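Local coordinates for ribosomal-protein-S5-alanine N-acetyltransferase (PDB 3IGR) that probably transfers the acetyl group of acetyl-CoA to the N-terminal alanine of ribosomal protein uS5, as a RimJ-type member of the GNAT acetyltransferases, at residues 7-12 against 74-79; 129-134 against 176-181; 24-29 against 78-83. All blocks are in the same frame, centred on the assembly; numbering follows the deposited sequence. Where two conformers were deposited one is given.

Interaction 1: residues 7-12 against 74-79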
loop_
_atom_site.group_PDB
_atom_site.type_symbol
_atom_site.label_atom_id
_atom_site.label_comp_id
_atom_site.label_asym_id
_atom_site.label_seq_id
_atom_site.Cartn_x
_atom_site.Cartn_y
_atom_site.Cartn_z
ATOM N N PHE A 7 -13.737 -7.022 3.679
ATOM C CA PHE A 7 -13.305 -5.643 3.838
ATOM C C PHE A 7 -14.390 -4.796 3.204
ATOM O O PHE A 7 -14.979 -5.194 2.186
ATOM C CB PHE A 7 -11.926 -5.379 3.201
ATOM C CG PHE A 7 -11.834 -5.750 1.732
ATOM C CD1 PHE A 7 -12.198 -4.835 0.741
ATOM C CD2 PHE A 7 -11.365 -7.009 1.342
ATOM C CE1 PHE A 7 -12.117 -5.171 -0.616
ATOM C CE2 PHE A 7 -11.267 -7.359 -0.016
ATOM C CZ PHE A 7 -11.649 -6.438 -0.999
ATOM N N GLU A 8 -14.649 -3.643 3.818
ATOM C CA GLU A 8 -15.716 -2.745 3.402
ATOM C C GLU A 8 -17.016 -3.520 3.198
ATOM O O GLU A 8 -17.420 -4.244 4.103
ATOM C CB GLU A 8 -15.291 -1.923 2.185
ATOM C CG GLU A 8 -14.796 -0.532 2.593
ATOM C CD GLU A 8 -13.660 -0.046 1.731
ATOM O OE1 GLU A 8 -13.288 1.138 1.858
ATOM O OE2 GLU A 8 -13.143 -0.847 0.919
ATOM N N HIS A 9 -17.662 -3.385 2.037
ATOM C CA HIS A 9 -18.859 -4.188 1.733
ATOM C C HIS A 9 -18.583 -5.379 0.787
ATOM O O HIS A 9 -19.473 -5.851 0.068
ATOM C CB HIS A 9 -20.023 -3.306 1.247
ATOM C CG HIS A 9 -19.703 -2.471 0.042
ATOM N ND1 HIS A 9 -19.172 -1.200 0.134
ATOM C CD2 HIS A 9 -19.869 -2.715 -1.281
ATOM C CE1 HIS A 9 -19.012 -0.705 -1.083
ATOM N NE2 HIS A 9 -19.431 -1.602 -1.957
ATOM N N TYR A 10 -17.347 -5.869 0.820
ATOM C CA TYR A 10 -16.901 -6.980 -0.033
ATOM C C TYR A 10 -16.486 -8.219 0.762
ATOM O O TYR A 10 -16.082 -8.121 1.926
ATOM C CB TYR A 10 -15.735 -6.533 -0.919
ATOM C CG TYR A 10 -16.051 -5.306 -1.730
ATOM C CD1 TYR A 10 -16.830 -5.400 -2.886
ATOM C CD2 TYR A 10 -15.616 -4.040 -1.331
ATOM C CE1 TYR A 10 -17.147 -4.275 -3.630
ATOM C CE2 TYR A 10 -15.934 -2.897 -2.081
ATOM C CZ TYR A 10 -16.698 -3.033 -3.232
ATOM O OH TYR A 10 -17.028 -1.938 -4.002
ATOM N N GLN A 11 -16.612 -9.378 0.122
ATOM C CA GLN A 11 -16.149 -10.651 0.677
ATOM C C GLN A 11 -15.374 -11.417 -0.395
ATOM O O GLN A 11 -15.846 -11.541 -1.524
ATOM C CB GLN A 11 -17.332 -11.508 1.143
ATOM C CG GLN A 11 -16.911 -12.912 1.596
ATOM C CD GLN A 11 -18.073 -13.784 2.019
ATOM O OE1 GLN A 11 -19.237 -13.459 1.772
ATOM N NE2 GLN A 11 -17.761 -14.908 2.658
ATOM N N VAL A 12 -14.184 -11.896 -0.037
ATOM C CA VAL A 12 -13.371 -12.743 -0.906
ATOM C C VAL A 12 -13.418 -14.126 -0.282
ATOM O O VAL A 12 -13.082 -14.305 0.896
ATOM C CB VAL A 12 -11.899 -12.264 -1.001
ATOM C CG1 VAL A 12 -11.123 -13.067 -2.062
ATOM C CG2 VAL A 12 -11.841 -10.777 -1.319
ATOM N N ASP A 74 -19.733 -8.390 -3.958
ATOM C CA ASP A 74 -20.339 -7.194 -3.394
ATOM C C ASP A 74 -21.531 -7.663 -2.558
ATOM O O ASP A 74 -22.542 -8.121 -3.089
ATOM C CB ASP A 74 -20.795 -6.242 -4.502
ATOM C CG ASP A 74 -21.241 -4.879 -3.976
ATOM O OD1 ASP A 74 -21.623 -4.749 -2.796
ATOM O OD2 ASP A 74 -21.209 -3.921 -4.766
ATOM N N LYS A 75 -21.390 -7.578 -1.244
ATOM C CA LYS A 75 -22.436 -8.029 -0.330
ATOM C C LYS A 75 -23.692 -7.162 -0.417
ATOM O O LYS A 75 -24.793 -7.651 -0.206
ATOM C CB LYS A 75 -21.909 -8.076 1.105
ATOM C CG LYS A 75 -20.930 -9.225 1.356
ATOM C CD LYS A 75 -19.910 -8.873 2.447
ATOM C CE LYS A 75 -20.509 -8.795 3.838
ATOM N NZ LYS A 75 -19.444 -8.544 4.858
ATOM N N ASN A 76 -23.514 -5.883 -0.727
ATOM C CA ASN A 76 -24.637 -4.959 -0.886
ATOM C C ASN A 76 -25.527 -5.298 -2.086
ATOM O O ASN A 76 -26.747 -5.141 -2.032
ATOM C CB ASN A 76 -24.128 -3.522 -0.992
ATOM C CG ASN A 76 -23.705 -2.948 0.348
ATOM O OD1 ASN A 76 -23.717 -3.630 1.371
ATOM N ND2 ASN A 76 -23.340 -1.675 0.345
ATOM N N GLU A 77 -24.914 -5.770 -3.166
ATOM C CA GLU A 77 -25.671 -6.074 -4.377
ATOM C C GLU A 77 -25.798 -7.568 -4.648
ATOM O O GLU A 77 -26.464 -7.967 -5.599
ATOM C CB GLU A 77 -25.087 -5.321 -5.574
ATOM C CG GLU A 77 -24.868 -3.838 -5.254
ATOM C CD GLU A 77 -24.804 -2.940 -6.469
ATOM O OE1 GLU A 77 -24.554 -3.431 -7.582
ATOM O OE2 GLU A 77 -25.001 -1.719 -6.303
ATOM N N HIS A 78 -25.178 -8.386 -3.795
ATOM C CA HIS A 78 -25.203 -9.846 -3.934
ATOM C C HIS A 78 -24.743 -10.313 -5.323
ATOM O O HIS A 78 -25.354 -11.185 -5.933
ATOM C CB HIS A 78 -26.591 -10.413 -3.599
ATOM C CG HIS A 78 -27.110 -9.995 -2.258
ATOM N ND1 HIS A 78 -26.488 -10.345 -1.077
ATOM C CD2 HIS A 78 -28.194 -9.258 -1.911
ATOM C CE1 HIS A 78 -27.165 -9.838 -0.061
ATOM N NE2 HIS A 78 -28.204 -9.176 -0.540
ATOM N N LYS A 79 -23.658 -9.723 -5.814
ATOM C CA LYS A 79 -23.155 -10.044 -7.137
ATOM C C LYS A 79 -21.667 -10.302 -7.046
ATOM O O LYS A 79 -20.980 -9.674 -6.251
ATOM C CB LYS A 79 -23.444 -8.895 -8.115
#
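His9 reaches across to Asp74 and Asn76 with its imidazole and to Lys75 with its carbonyl. At the root of the side chain, His9 CB lies 3.7 Å from Asn76 OD1. The first torsion then sets CG between the backbone N and the carbonyl carbon (chi1 57°), the crowded position, where His9 CG comes under Asn76 ND2 at 3.7 Å; ring and amide planes are only 10° apart, so the two flat groups overlap near the ring's rim. The opposite face is covered by CE2 of the next residue, Tyr10. Farther out, His9 CD2 points its edge at Asp74 OD1, 3.1 Å away, and His9 NE2 at the tip stays 3.9 Å from Asp74 OD1. A flat, polarisable ring suits this slot between an amide and a phenol, with a carboxylate at its rim.

The backbone adds one bond, Lys75 N to His9 O at 2.9 Å. Asp74 OD1 also receives weak bonds from the amides of Asn76 and Glu77, which help to shape the turn of a hairpin closed by a G1 bulge, with His78 and Lys79 both facing Asp74. Asp74 OD2 is taken by Tyr107 OH. The aliphatic part of Lys75 runs beside Gln11, with Lys75 CD 3.9 Å from Gln11 CB. Its amine ends in a salt bridge with Glu6.

Two turns meet side by side: the type II' turn Phe7 to Tyr10, joining strands 4-7 and 10-14, and the one joining 68-74 to 79-90. Tyr10 and Asp74 form an antiparallel non-hydrogen-bonded pair, continued by backbone bonding of Gln11 with Val73. Tyr10 also packs on Ile81 of strand 79-90 and on Ile112 of helix 112-126, while Phe7 touches Arg115 of that same helix.

Interaction 2: residues 129-134 against 176-181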
loop_
_atom_site.group_PDB
_atom_site.type_symbol
_atom_site.label_atom_id
_atom_site.label_comp_id
_atom_site.label_asym_id
_atom_site.label_seq_id
_atom_site.Cartn_x
_atom_site.Cartn_y
_atom_site.Cartn_z
ATOM N N ASN A 129 1.471 -22.614 2.381
ATOM C CA ASN A 129 2.928 -22.792 2.312
ATOM C C ASN A 129 3.466 -22.838 0.868
ATOM O O ASN A 129 4.295 -23.677 0.524
ATOM C CB ASN A 129 3.362 -24.038 3.121
ATOM C CG ASN A 129 4.864 -24.052 3.414
ATOM O OD1 ASN A 129 5.450 -23.015 3.777
ATOM N ND2 ASN A 129 5.499 -25.224 3.256
ATOM N N LEU A 130 2.974 -21.949 0.006
ATOM C CA LEU A 130 3.603 -21.811 -1.302
ATOM C C LEU A 130 4.894 -21.043 -1.124
ATOM O O LEU A 130 4.994 -20.185 -0.247
ATOM C CB LEU A 130 2.690 -21.112 -2.311
ATOM C CG LEU A 130 1.559 -21.950 -2.912
ATOM C CD1 LEU A 130 0.932 -21.153 -4.057
ATOM C CD2 LEU A 130 2.082 -23.271 -3.438
ATOM N N HIS A 131 5.887 -21.364 -1.944
ATOM C CA HIS A 131 7.155 -20.639 -1.953
ATOM C C HIS A 131 7.130 -19.449 -2.922
ATOM O O HIS A 131 7.797 -18.444 -2.681
ATOM C CB HIS A 131 8.297 -21.584 -2.348
ATOM C CG HIS A 131 9.626 -20.914 -2.510
ATOM N ND1 HIS A 131 10.283 -20.302 -1.467
ATOM C CD2 HIS A 131 10.426 -20.768 -3.592
ATOM C CE1 HIS A 131 11.431 -19.807 -1.896
ATOM N NE2 HIS A 131 11.538 -20.074 -3.185
ATOM N N ARG A 132 6.356 -19.583 -4.001
ATOM C CA ARG A 132 6.430 -18.672 -5.163
ATOM C C ARG A 132 5.053 -18.523 -5.795
ATOM O O ARG A 132 4.358 -19.530 -5.995
ATOM C CB ARG A 132 7.416 -19.236 -6.203
ATOM C CG ARG A 132 7.409 -18.568 -7.597
ATOM C CD ARG A 132 8.149 -19.453 -8.626
ATOM N NE ARG A 132 8.114 -18.907 -9.983
ATOM C CZ ARG A 132 8.925 -17.945 -10.425
ATOM N NH1 ARG A 132 9.836 -17.409 -9.615
ATOM N NH2 ARG A 132 8.822 -17.505 -11.675
ATOM N N ILE A 133 4.656 -17.290 -6.107
ATOM C CA ILE A 133 3.431 -17.031 -6.870
ATOM C C ILE A 133 3.885 -16.262 -8.103
ATOM O O ILE A 133 4.606 -15.241 -7.971
ATOM C CB ILE A 133 2.350 -16.181 -6.100
ATOM C CG1 ILE A 133 1.906 -16.825 -4.780
ATOM C CG2 ILE A 133 1.119 -15.935 -6.954
ATOM C CD1 ILE A 133 1.059 -18.040 -4.932
HETATM N N MSE A 134 3.503 -16.741 -9.267
HETATM C CA MSE A 134 3.826 -16.173 -10.549
HETATM C C MSE A 134 2.638 -15.405 -11.136
HETATM O O MSE A 134 1.542 -15.822 -11.042
HETATM C CB MSE A 134 4.225 -17.276 -11.528
HETATM C CG MSE A 134 5.622 -17.852 -11.360
HETATM SE SE MSE A 134 6.062 -19.545 -12.303
HETATM C CE MSE A 134 4.421 -20.453 -12.173
ATOM N N SER A 176 7.113 -12.297 -10.168
ATOM C CA SER A 176 6.833 -13.244 -9.104
ATOM C C SER A 176 6.945 -12.604 -7.732
ATOM O O SER A 176 7.546 -11.545 -7.569
ATOM C CB SER A 176 7.767 -14.451 -9.195
ATOM O OG SER A 176 9.042 -14.071 -8.727
ATOM N N LYS A 177 6.327 -13.245 -6.752
ATOM C CA LYS A 177 6.559 -12.923 -5.364
ATOM C C LYS A 177 6.974 -14.218 -4.656
ATOM O O LYS A 177 6.344 -15.259 -4.851
ATOM C CB LYS A 177 5.288 -12.354 -4.737
ATOM C CG LYS A 177 5.529 -11.706 -3.377
ATOM C CD LYS A 177 4.254 -11.063 -2.838
ATOM C CE LYS A 177 4.562 -10.344 -1.528
ATOM N NZ LYS A 177 3.462 -9.431 -1.124
ATOM N N ILE A 178 8.039 -14.120 -3.852
ATOM C CA ILE A 178 8.673 -15.270 -3.189
ATOM C C ILE A 178 8.443 -15.132 -1.691
ATOM O O ILE A 178 8.656 -14.067 -1.106
ATOM C CB ILE A 178 10.211 -15.323 -3.519
ATOM C CG1 ILE A 178 10.420 -15.707 -5.007
ATOM C CG2 ILE A 178 10.960 -16.300 -2.611
ATOM C CD1 ILE A 178 11.823 -15.355 -5.570
ATOM N N ASN A 179 8.002 -16.224 -1.083
ATOM C CA ASN A 179 7.734 -16.270 0.335
ATOM C C ASN A 179 9.016 -16.629 1.081
ATOM O O ASN A 179 9.408 -17.796 1.081
ATOM C CB ASN A 179 6.653 -17.327 0.559
ATOM C CG ASN A 179 6.355 -17.599 2.037
ATOM O OD1 ASN A 179 6.761 -16.849 2.929
ATOM N ND2 ASN A 179 5.618 -18.687 2.285
ATOM N N ASP A 180 9.654 -15.637 1.711
ATOM C CA ASP A 180 10.927 -15.841 2.439
ATOM C C ASP A 180 10.764 -16.750 3.658
ATOM O O ASP A 180 11.738 -17.327 4.140
ATOM C CB ASP A 180 11.571 -14.507 2.902
ATOM C CG ASP A 180 12.108 -13.660 1.750
ATOM O OD1 ASP A 180 12.123 -14.132 0.593
ATOM O OD2 ASP A 180 12.536 -12.501 2.006
ATOM N N ASP A 181 9.530 -16.866 4.140
ATOM C CA ASP A 181 9.221 -17.650 5.321
ATOM C C ASP A 181 8.712 -19.037 5.008
ATOM O O ASP A 181 8.230 -19.724 5.910
ATOM C CB ASP A 181 8.188 -16.922 6.186
ATOM C CG ASP A 181 8.702 -15.601 6.720
ATOM O OD1 ASP A 181 9.928 -15.407 6.809
ATOM O OD2 ASP A 181 7.870 -14.749 7.054
HETATM O O HOH W 1 4.956 -19.956 4.929
#
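Ser176 CB rests over one face of the Arg132 guanidinium, 3.5 Å above its plane and toward the rim; at the edge, in plane, lies SE of selenomethionine Met134, in the modelled one of two conformers for each residue. Glu156 is partner to both Arg132 NH2, by a salt bridge, and Ser176 OG, by a hydrogen bond. The His131 ring runs beside Ile178, both side chains pointing the same way, and meets Trp182 edge-to-face.

The amide of Asn179 is gripped at both ends. Its CG is anti to the backbone N (chi1 174°), and Asn179 ND2 donates to Leu130 O at 3.0 Å, with the acceptor 2° out of the amide plane and an N-H...O angle of 167°. Asn179 ND2 also donates to a water at 3.0 Å. Asn179 OD1 accepts from Asp181 N at 3.0 Å, the donor standing above the carbonyl plane, and closes an Asx turn. Asparagine suits this place because one flat group supplies both donor and acceptor.

The bond to Leu130 O lies just past the end of the antiparallel pairing of strands 132-137 and 168-178 in the GNAT sheet, where 132-137 also runs parallel to 96-103 after the crossover through helix 112-126. Asn179 N reaches His131 O at 2.7 Å; Ile133 N to Lys177 O and Lys177 N to Ile133 O are each 2.9 Å. Ile133 and Lys177 pack on Phe125 of helix 112-126, and Lys177 NZ bonds to Leu151 O.

Interaction 3: residues 24-29 against 78-83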
loop_
_atom_site.group_PDB
_atom_site.type_symbol
_atom_site.label_atom_id
_atom_site.label_comp_id
_atom_site.label_asym_id
_atom_site.label_seq_id
_atom_site.Cartn_x
_atom_site.Cartn_y
_atom_site.Cartn_z
ATOM N N ALA A 24 -21.424 -17.001 -13.883
ATOM C CA ALA A 24 -21.778 -16.923 -15.302
ATOM C C ALA A 24 -22.155 -15.489 -15.673
ATOM O O ALA A 24 -21.624 -14.943 -16.644
ATOM C CB ALA A 24 -22.944 -17.879 -15.624
ATOM N N ASN A 25 -23.070 -14.896 -14.891
ATOM C CA ASN A 25 -23.505 -13.513 -15.100
ATOM C C ASN A 25 -22.331 -12.552 -15.116
ATOM O O ASN A 25 -22.292 -11.634 -15.925
ATOM C CB ASN A 25 -24.518 -13.077 -14.039
ATOM C CG ASN A 25 -25.842 -13.783 -14.171
ATOM O OD1 ASN A 25 -26.130 -14.407 -15.194
ATOM N ND2 ASN A 25 -26.666 -13.685 -13.139
ATOM N N TYR A 26 -21.376 -12.775 -14.221
ATOM C CA TYR A 26 -20.203 -11.918 -14.122
ATOM C C TYR A 26 -19.381 -11.918 -15.416
ATOM O O TYR A 26 -18.953 -10.859 -15.869
ATOM C CB TYR A 26 -19.330 -12.311 -12.922
ATOM C CG TYR A 26 -17.948 -11.699 -12.958
ATOM C CD1 TYR A 26 -17.737 -10.384 -12.546
ATOM C CD2 TYR A 26 -16.845 -12.434 -13.410
ATOM C CE1 TYR A 26 -16.485 -9.816 -12.604
ATOM C CE2 TYR A 26 -15.584 -11.874 -13.454
ATOM C CZ TYR A 26 -15.408 -10.568 -13.048
ATOM O OH TYR A 26 -14.151 -10.013 -13.089
ATOM N N PHE A 27 -19.135 -13.089 -15.996
ATOM C CA PHE A 27 -18.307 -13.132 -17.194
ATOM C C PHE A 27 -19.107 -12.670 -18.394
ATOM O O PHE A 27 -18.580 -12.036 -19.304
ATOM C CB PHE A 27 -17.672 -14.516 -17.401
ATOM C CG PHE A 27 -16.502 -14.774 -16.479
ATOM C CD1 PHE A 27 -15.336 -14.022 -16.597
ATOM C CD2 PHE A 27 -16.580 -15.736 -15.481
ATOM C CE1 PHE A 27 -14.253 -14.230 -15.740
ATOM C CE2 PHE A 27 -15.500 -15.952 -14.615
ATOM C CZ PHE A 27 -14.332 -15.199 -14.750
HETATM N N MSE A 28 -20.402 -12.942 -18.362
HETATM C CA MSE A 28 -21.269 -12.527 -19.440
HETATM C C MSE A 28 -21.417 -11.002 -19.418
HETATM O O MSE A 28 -21.462 -10.370 -20.464
HETATM C CB MSE A 28 -22.588 -13.274 -19.321
HETATM C CG MSE A 28 -23.744 -12.631 -19.945
HETATM SE SE MSE A 28 -25.204 -13.898 -19.947
HETATM C CE MSE A 28 -25.055 -14.676 -18.163
ATOM N N ARG A 29 -21.444 -10.431 -18.212
ATOM C CA ARG A 29 -21.507 -8.980 -17.995
ATOM C C ARG A 29 -20.243 -8.272 -18.498
ATOM O O ARG A 29 -20.320 -7.214 -19.123
ATOM C CB ARG A 29 -21.735 -8.687 -16.499
ATOM C CG ARG A 29 -22.038 -7.243 -16.130
ATOM C CD ARG A 29 -22.780 -7.118 -14.773
ATOM N NE ARG A 29 -21.869 -7.226 -13.637
ATOM C CZ ARG A 29 -21.760 -8.286 -12.827
ATOM N NH1 ARG A 29 -22.522 -9.364 -12.988
ATOM N NH2 ARG A 29 -20.883 -8.262 -11.836
ATOM N N HIS A 78 -25.178 -8.386 -3.795
ATOM C CA HIS A 78 -25.203 -9.846 -3.934
ATOM C C HIS A 78 -24.743 -10.313 -5.323
ATOM O O HIS A 78 -25.354 -11.185 -5.933
ATOM C CB HIS A 78 -26.591 -10.413 -3.599
ATOM C CG HIS A 78 -27.110 -9.995 -2.258
ATOM N ND1 HIS A 78 -26.488 -10.345 -1.077
ATOM C CD2 HIS A 78 -28.194 -9.258 -1.911
ATOM C CE1 HIS A 78 -27.165 -9.838 -0.061
ATOM N NE2 HIS A 78 -28.204 -9.176 -0.540
ATOM N N LYS A 79 -23.658 -9.723 -5.814
ATOM C CA LYS A 79 -23.155 -10.044 -7.137
ATOM C C LYS A 79 -21.667 -10.302 -7.046
ATOM O O LYS A 79 -20.980 -9.674 -6.251
ATOM C CB LYS A 79 -23.444 -8.895 -8.115
ATOM N N ILE A 80 -21.173 -11.237 -7.851
ATOM C CA ILE A 80 -19.731 -11.425 -8.015
ATOM C C ILE A 80 -19.213 -10.292 -8.889
ATOM O O ILE A 80 -19.803 -9.998 -9.938
ATOM C CB ILE A 80 -19.413 -12.806 -8.652
ATOM C CG1 ILE A 80 -19.638 -13.918 -7.623
ATOM C CG2 ILE A 80 -17.985 -12.852 -9.233
ATOM C CD1 ILE A 80 -19.704 -15.327 -8.219
ATOM N N ILE A 81 -18.129 -9.656 -8.448
ATOM C CA ILE A 81 -17.558 -8.503 -9.149
ATOM C C ILE A 81 -16.066 -8.663 -9.422
ATOM O O ILE A 81 -15.398 -7.723 -9.846
ATOM C CB ILE A 81 -17.795 -7.189 -8.367
ATOM C CG1 ILE A 81 -17.092 -7.261 -7.003
ATOM C CG2 ILE A 81 -19.306 -6.942 -8.238
ATOM C CD1 ILE A 81 -16.278 -6.048 -6.628
ATOM N N GLY A 82 -15.546 -9.867 -9.195
ATOM C CA GLY A 82 -14.118 -10.124 -9.405
ATOM C C GLY A 82 -13.760 -11.560 -9.104
ATOM O O GLY A 82 -14.552 -12.290 -8.503
ATOM N N THR A 83 -12.562 -11.958 -9.541
ATOM C CA THR A 83 -12.061 -13.302 -9.338
ATOM C C THR A 83 -10.561 -13.220 -9.071
ATOM O O THR A 83 -9.887 -12.298 -9.541
ATOM C CB THR A 83 -12.270 -14.214 -10.597
ATOM O OG1 THR A 83 -11.563 -13.649 -11.698
ATOM C CG2 THR A 83 -13.755 -14.376 -10.970
#
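The ring of Tyr26 meets the backbone of residues 80 to 82, and no other residue here buries as much surface. Its CB bond points toward the strand, and chi1 (166°) sets CG anti to the backbone N. Tyr26 CD1 comes within 3.3 Å of Ile80 O and Tyr26 CE1 within 3.4 Å of Ile81 C, while Tyr26 OH lies 3.7 Å from Gly82 CA and bonds to Ser102 OG on the neighbouring strand 96-103. A tyrosine fits because its flat ring packs on main chain and on Ile80 CG2, while its hydroxyl finds a polar partner.

Ile80 crosses Tyr26 at about a right angle. Ile80 CG2, the branch anti to the backbone N, packs at 3.9 Å on Tyr26 CG at the base of the ring, and the side chain also touches Ile23 and Val71.

The contact joins helix 20-29 to strand 79-90 of the GNAT sheet; the axes of segments 24-29 and 79-83 are 8.0 Å apart at closest approach and inclined by 60°. A classic bulge interrupts the strand here, Ile81 and Gly82 both facing Val72.

Thr83 turns its methyl CG2 to the helix, 3.9 Å from Phe27 CZ, the two side chains meeting tip to tip, and close also to Tyr26 CE2. Its hydroxyl shares Ser102 OG with Tyr26. Within the helix, Tyr26 CD2 stands over the centre of the Phe27 ring.

At the exposed margin Arg29 bends at chi3, and Arg29 NH2 donates to Ile80 O at 2.8 Å, the oxygen 6° from the guanidinium plane. Its NE makes a salt bridge with Asp104.

Interaction 3 is the most buried of the three, an aromatic and aliphatic helix-on-sheet contact with its one cross-segment hydrogen bond at an exposed margin. Interactions 1 and 2 are partly buried and lie at strand ends, where backbone pairing and polar side chains do more of the work. Interactions 1 and 3 share His78 and Lys79 and touch directly, Tyr10 CE1 lying 3.6 Å from Ile81 CD1; the hairpin through 74-83 thus meets the turn of 7-10 and helix 20-29. Interaction 2 belongs to the C-terminal part of the same sheet, its centre 28 Å from that of interaction 1, and has the most regular strand bonding.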